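Local coordinates for protein yahD a copper inducible hydrolase (Lactococcus lactis subsp. lactis, PDB 3OG9) that adopts the alpha/beta hydrolase fold, is induced by copper, probably acts as a hydrolase and binds malate in a pocket, at residues K10-L21 and A36-S47. Sequence-based numbering, arbitrary orientation.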
loop_
_atom_site.group_PDB
_atom_site.type_symbol
_atom_site.label_atom_id
_atom_site.label_comp_id
_atom_site.label_asym_id
_atom_site.label_seq_id
_atom_site.Cartn_x
_atom_site.Cartn_y
_atom_site.Cartn_z
ATOM N N LYS A 10 -3.190 -14.519 -9.472
ATOM C CA LYS A 10 -2.450 -15.025 -10.628
ATOM C C LYS A 10 -1.241 -15.763 -10.107
ATOM O O LYS A 10 -0.371 -15.156 -9.464
ATOM C CB LYS A 10 -1.984 -13.904 -11.542
ATOM C CG LYS A 10 -3.012 -13.311 -12.464
ATOM C CD LYS A 10 -2.385 -12.041 -13.061
ATOM C CE LYS A 10 -2.812 -11.785 -14.480
ATOM N NZ LYS A 10 -1.754 -12.028 -15.498
ATOM N N ALA A 11 -1.190 -17.069 -10.381
ATOM C CA ALA A 11 -0.297 -17.983 -9.669
ATOM C C ALA A 11 1.225 -17.676 -9.729
ATOM O O ALA A 11 1.947 -17.893 -8.743
ATOM C CB ALA A 11 -0.578 -19.436 -10.102
ATOM N N GLY A 12 1.704 -17.203 -10.868
ATOM C CA GLY A 12 3.162 -16.983 -11.045
ATOM C C GLY A 12 4.012 -18.210 -10.759
ATOM O O GLY A 12 3.577 -19.350 -10.954
ATOM N N ARG A 13 5.220 -17.996 -10.261
ATOM C CA ARG A 13 6.050 -19.118 -9.788
ATOM C C ARG A 13 5.843 -19.265 -8.296
ATOM O O ARG A 13 6.106 -18.331 -7.543
ATOM C CB ARG A 13 7.526 -18.882 -10.083
ATOM C CG ARG A 13 7.802 -18.513 -11.498
ATOM C CD ARG A 13 9.297 -18.343 -11.736
ATOM N NE ARG A 13 9.556 -18.105 -13.154
ATOM C CZ ARG A 13 10.742 -17.730 -13.648
ATOM N NH1 ARG A 13 11.800 -17.537 -12.832
ATOM N NH2 ARG A 13 10.877 -17.545 -14.959
ATOM N N LYS A 14 5.366 -20.442 -7.887
ATOM C CA LYS A 14 4.948 -20.683 -6.500
ATOM C C LYS A 14 5.995 -20.423 -5.401
ATOM O O LYS A 14 5.609 -20.122 -4.282
ATOM C CB LYS A 14 4.355 -22.098 -6.338
ATOM C CG LYS A 14 5.363 -23.226 -6.495
ATOM C CD LYS A 14 4.738 -24.600 -6.192
ATOM C CE LYS A 14 4.549 -24.819 -4.702
ATOM N NZ LYS A 14 5.840 -25.143 -3.977
ATOM N N ASP A 15 7.292 -20.542 -5.704
ATOM C CA ASP A 15 8.324 -20.396 -4.651
ATOM C C ASP A 15 8.735 -18.936 -4.406
ATOM O O ASP A 15 9.464 -18.647 -3.444
ATOM C CB ASP A 15 9.563 -21.268 -4.950
ATOM C CG ASP A 15 9.226 -22.750 -5.102
ATOM O OD1 ASP A 15 9.209 -23.244 -6.236
ATOM O OD2 ASP A 15 8.966 -23.436 -4.097
ATOM N N LEU A 16 8.265 -18.027 -5.268
ATOM C CA LEU A 16 8.600 -16.611 -5.157
ATOM C C LEU A 16 7.616 -15.885 -4.238
ATOM O O LEU A 16 6.443 -16.289 -4.122
ATOM C CB LEU A 16 8.586 -15.959 -6.532
ATOM C CG LEU A 16 9.896 -15.681 -7.263
ATOM C CD1 LEU A 16 10.943 -16.768 -7.038
ATOM C CD2 LEU A 16 9.671 -15.440 -8.769
ATOM N N ALA A 17 8.099 -14.822 -3.602
ATOM C CA ALA A 17 7.308 -14.016 -2.663
ATOM C C ALA A 17 6.047 -13.444 -3.309
ATOM O O ALA A 17 6.090 -12.923 -4.423
ATOM C CB ALA A 17 8.157 -12.886 -2.106
ATOM N N PRO A 18 4.920 -13.536 -2.601
ATOM C CA PRO A 18 3.670 -13.078 -3.173
ATOM C C PRO A 18 3.580 -11.558 -3.112
ATOM O O PRO A 18 4.168 -10.923 -2.214
ATOM C CB PRO A 18 2.625 -13.727 -2.265
ATOM C CG PRO A 18 3.310 -13.796 -0.921
ATOM C CD PRO A 18 4.753 -14.088 -1.244
ATOM N N LEU A 19 2.857 -10.988 -4.067
ATOM C CA LEU A 19 2.589 -9.548 -4.086
ATOM C C LEU A 19 1.149 -9.324 -3.696
ATOM O O LEU A 19 0.263 -10.004 -4.221
ATOM C CB LEU A 19 2.818 -8.992 -5.506
ATOM C CG LEU A 19 4.102 -9.447 -6.201
ATOM C CD1 LEU A 19 4.091 -8.912 -7.607
ATOM C CD2 LEU A 19 5.379 -9.021 -5.424
ATOM N N LEU A 20 0.895 -8.388 -2.774
ATOM C CA LEU A 20 -0.498 -7.952 -2.490
ATOM C C LEU A 20 -0.707 -6.579 -3.135
ATOM O O LEU A 20 -0.024 -5.631 -2.775
ATOM C CB LEU A 20 -0.743 -7.818 -0.969
ATOM C CG LEU A 20 -2.141 -7.290 -0.577
ATOM C CD1 LEU A 20 -3.200 -8.341 -0.927
ATOM C CD2 LEU A 20 -2.266 -6.864 0.927
ATOM N N LEU A 21 -1.636 -6.461 -4.080
ATOM C CA LEU A 21 -1.840 -5.189 -4.769
ATOM C C LEU A 21 -3.050 -4.463 -4.224
ATOM O O LEU A 21 -4.110 -5.072 -4.028
ATOM C CB LEU A 21 -2.044 -5.411 -6.291
ATOM C CG LEU A 21 -1.074 -6.349 -6.981
ATOM C CD1 LEU A 21 -1.358 -6.313 -8.481
ATOM C CD2 LEU A 21 0.435 -6.056 -6.640
ATOM N N ALA A 36 2.552 -4.499 -11.408
ATOM C CA ALA A 36 3.218 -5.494 -10.525
ATOM C C ALA A 36 4.049 -6.485 -11.335
ATOM O O ALA A 36 5.135 -6.859 -10.923
ATOM C CB ALA A 36 2.187 -6.270 -9.679
ATOM N N GLU A 37 3.516 -6.910 -12.480
ATOM C CA GLU A 37 4.236 -7.782 -13.391
ATOM C C GLU A 37 5.566 -7.176 -13.893
ATOM O O GLU A 37 6.515 -7.920 -14.116
ATOM C CB GLU A 37 3.336 -8.227 -14.547
ATOM C CG GLU A 37 2.339 -9.308 -14.121
ATOM C CD GLU A 37 1.158 -9.504 -15.080
ATOM O OE1 GLU A 37 0.437 -10.520 -14.901
ATOM O OE2 GLU A 37 0.921 -8.674 -16.002
ATOM N N MET A 38 5.633 -5.854 -14.033
ATOM C CA MET A 38 6.898 -5.172 -14.382
ATOM C C MET A 38 7.857 -5.044 -13.190
ATOM O O MET A 38 9.076 -5.189 -13.342
ATOM C CB MET A 38 6.639 -3.783 -14.999
ATOM C CG MET A 38 6.036 -3.822 -16.394
ATOM S SD MET A 38 6.140 -2.270 -17.338
ATOM C CE MET A 38 7.911 -2.193 -17.616
ATOM N N ILE A 39 7.305 -4.786 -12.009
ATOM C CA ILE A 39 8.102 -4.612 -10.809
ATOM C C ILE A 39 8.729 -5.923 -10.311
ATOM O O ILE A 39 9.908 -5.957 -9.927
ATOM C CB ILE A 39 7.252 -3.981 -9.701
ATOM C CG1 ILE A 39 6.839 -2.554 -10.096
ATOM C CG2 ILE A 39 7.998 -3.978 -8.327
ATOM C CD1 ILE A 39 5.803 -1.948 -9.144
ATOM N N ALA A 40 7.930 -6.983 -10.297
ATOM C CA ALA A 40 8.348 -8.264 -9.735
ATOM C C ALA A 40 7.957 -9.383 -10.684
ATOM O O ALA A 40 7.002 -10.110 -10.402
ATOM C CB ALA A 40 7.686 -8.466 -8.373
ATOM N N PRO A 41 8.661 -9.510 -11.833
ATOM C CA PRO A 41 8.278 -10.527 -12.817
ATOM C C PRO A 41 8.228 -11.930 -12.209
ATOM O O PRO A 41 9.120 -12.283 -11.430
ATOM C CB PRO A 41 9.410 -10.449 -13.870
ATOM C CG PRO A 41 9.863 -9.035 -13.808
ATOM C CD PRO A 41 9.820 -8.715 -12.309
ATOM N N SER A 42 7.185 -12.694 -12.556
ATOM C CA SER A 42 7.031 -14.104 -12.154
ATOM C C SER A 42 6.462 -14.310 -10.730
ATOM O O SER A 42 6.164 -15.441 -10.348
ATOM C CB SER A 42 8.355 -14.898 -12.282
ATOM O OG SER A 42 9.032 -14.737 -13.527
ATOM N N HIS A 43 6.335 -13.245 -9.936
ATOM C CA HIS A 43 5.847 -13.415 -8.560
ATOM C C HIS A 43 4.334 -13.629 -8.574
ATOM O O HIS A 43 3.638 -12.989 -9.344
ATOM C CB HIS A 43 6.196 -12.200 -7.682
ATOM C CG HIS A 43 7.658 -12.087 -7.350
ATOM N ND1 HIS A 43 8.131 -12.150 -6.057
ATOM C CD2 HIS A 43 8.746 -11.883 -8.133
ATOM C CE1 HIS A 43 9.448 -12.001 -6.057
ATOM N NE2 HIS A 43 9.845 -11.820 -7.302
ATOM N N PRO A 44 3.826 -14.526 -7.708
ATOM C CA PRO A 44 2.376 -14.691 -7.590
ATOM C C PRO A 44 1.740 -13.338 -7.229
ATOM O O PRO A 44 2.365 -12.514 -6.547
ATOM C CB PRO A 44 2.217 -15.639 -6.391
ATOM C CG PRO A 44 3.532 -16.410 -6.347
ATOM C CD PRO A 44 4.580 -15.406 -6.795
ATOM N N ILE A 45 0.500 -13.137 -7.643
ATOM C CA ILE A 45 -0.154 -11.849 -7.410
ATOM C C ILE A 45 -1.487 -12.086 -6.741
ATOM O O ILE A 45 -2.254 -12.918 -7.209
ATOM C CB ILE A 45 -0.373 -11.068 -8.726
ATOM C CG1 ILE A 45 0.951 -10.446 -9.192
ATOM C CG2 ILE A 45 -1.490 -9.952 -8.550
ATOM C CD1 ILE A 45 0.919 -9.963 -10.643
ATOM N N LEU A 46 -1.715 -11.395 -5.619
ATOM C CA LEU A 46 -3.014 -11.325 -4.993
ATOM C C LEU A 46 -3.464 -9.860 -4.981
ATOM O O LEU A 46 -2.769 -9.009 -4.451
ATOM C CB LEU A 46 -2.935 -11.833 -3.548
ATOM C CG LEU A 46 -4.318 -11.967 -2.869
ATOM C CD1 LEU A 46 -5.224 -12.950 -3.617
ATOM C CD2 LEU A 46 -4.098 -12.412 -1.431
ATOM N N SER A 47 -4.621 -9.575 -5.569
ATOM C CA SER A 47 -5.090 -8.176 -5.674
ATOM C C SER A 47 -6.515 -8.106 -5.187
ATOM O O SER A 47 -7.376 -8.747 -5.763
ATOM C CB SER A 47 -5.011 -7.719 -7.140
ATOM O OG SER A 47 -5.342 -6.339 -7.263
HETATM O O HOH W 1 1.651 -13.666 -11.070
HETATM O O HOH W 2 -6.121 -4.072 -5.918
#
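With CG anti to its own carbonyl carbon (chi1 -71°), His43 swings its imidazole against Leu16 and Ala17. Its ND1 donates to Ala17 O at 2.7 Å, the acceptor lying in the ring plane and offering a lone pair, while Leu16 CG sits over one ring face, 3.9 Å from the centroid, as a CH-pi contact. Histidine suits this place because it joins a flat face for leucine to two polar edge atoms; NE2 is hydrogen-bonded to the amine of Lys209. A leucine in its place would probably leave Ala17 O without its donor and Lys209 without this partner. Beyond this loop, Leu19 N donates to Pro44 O, and Leu46 N reaches Leu19 O at 2.8 Å, pairing strands 19-21 and 45-47 in parallel within a beta-alpha-beta unit. Leu19 CD1 lies 3.7 Å from Ala40 CB and Leu21 CD2 3.5 Å from Ala36 CB: a small alanine in the helix and another just past its end settle close on the leucines. Strand 45-47 is gripped along its other edge by Lys10, whose backbone pairs antiparallel with Ile45 and whose bent chain carries NZ to a salt bridge with Glu37 OE1 (2.7 Å). Apolar chains thus fill the sheet-helix interface, while loop and exposed lysine add directional bonds and charge at its margin.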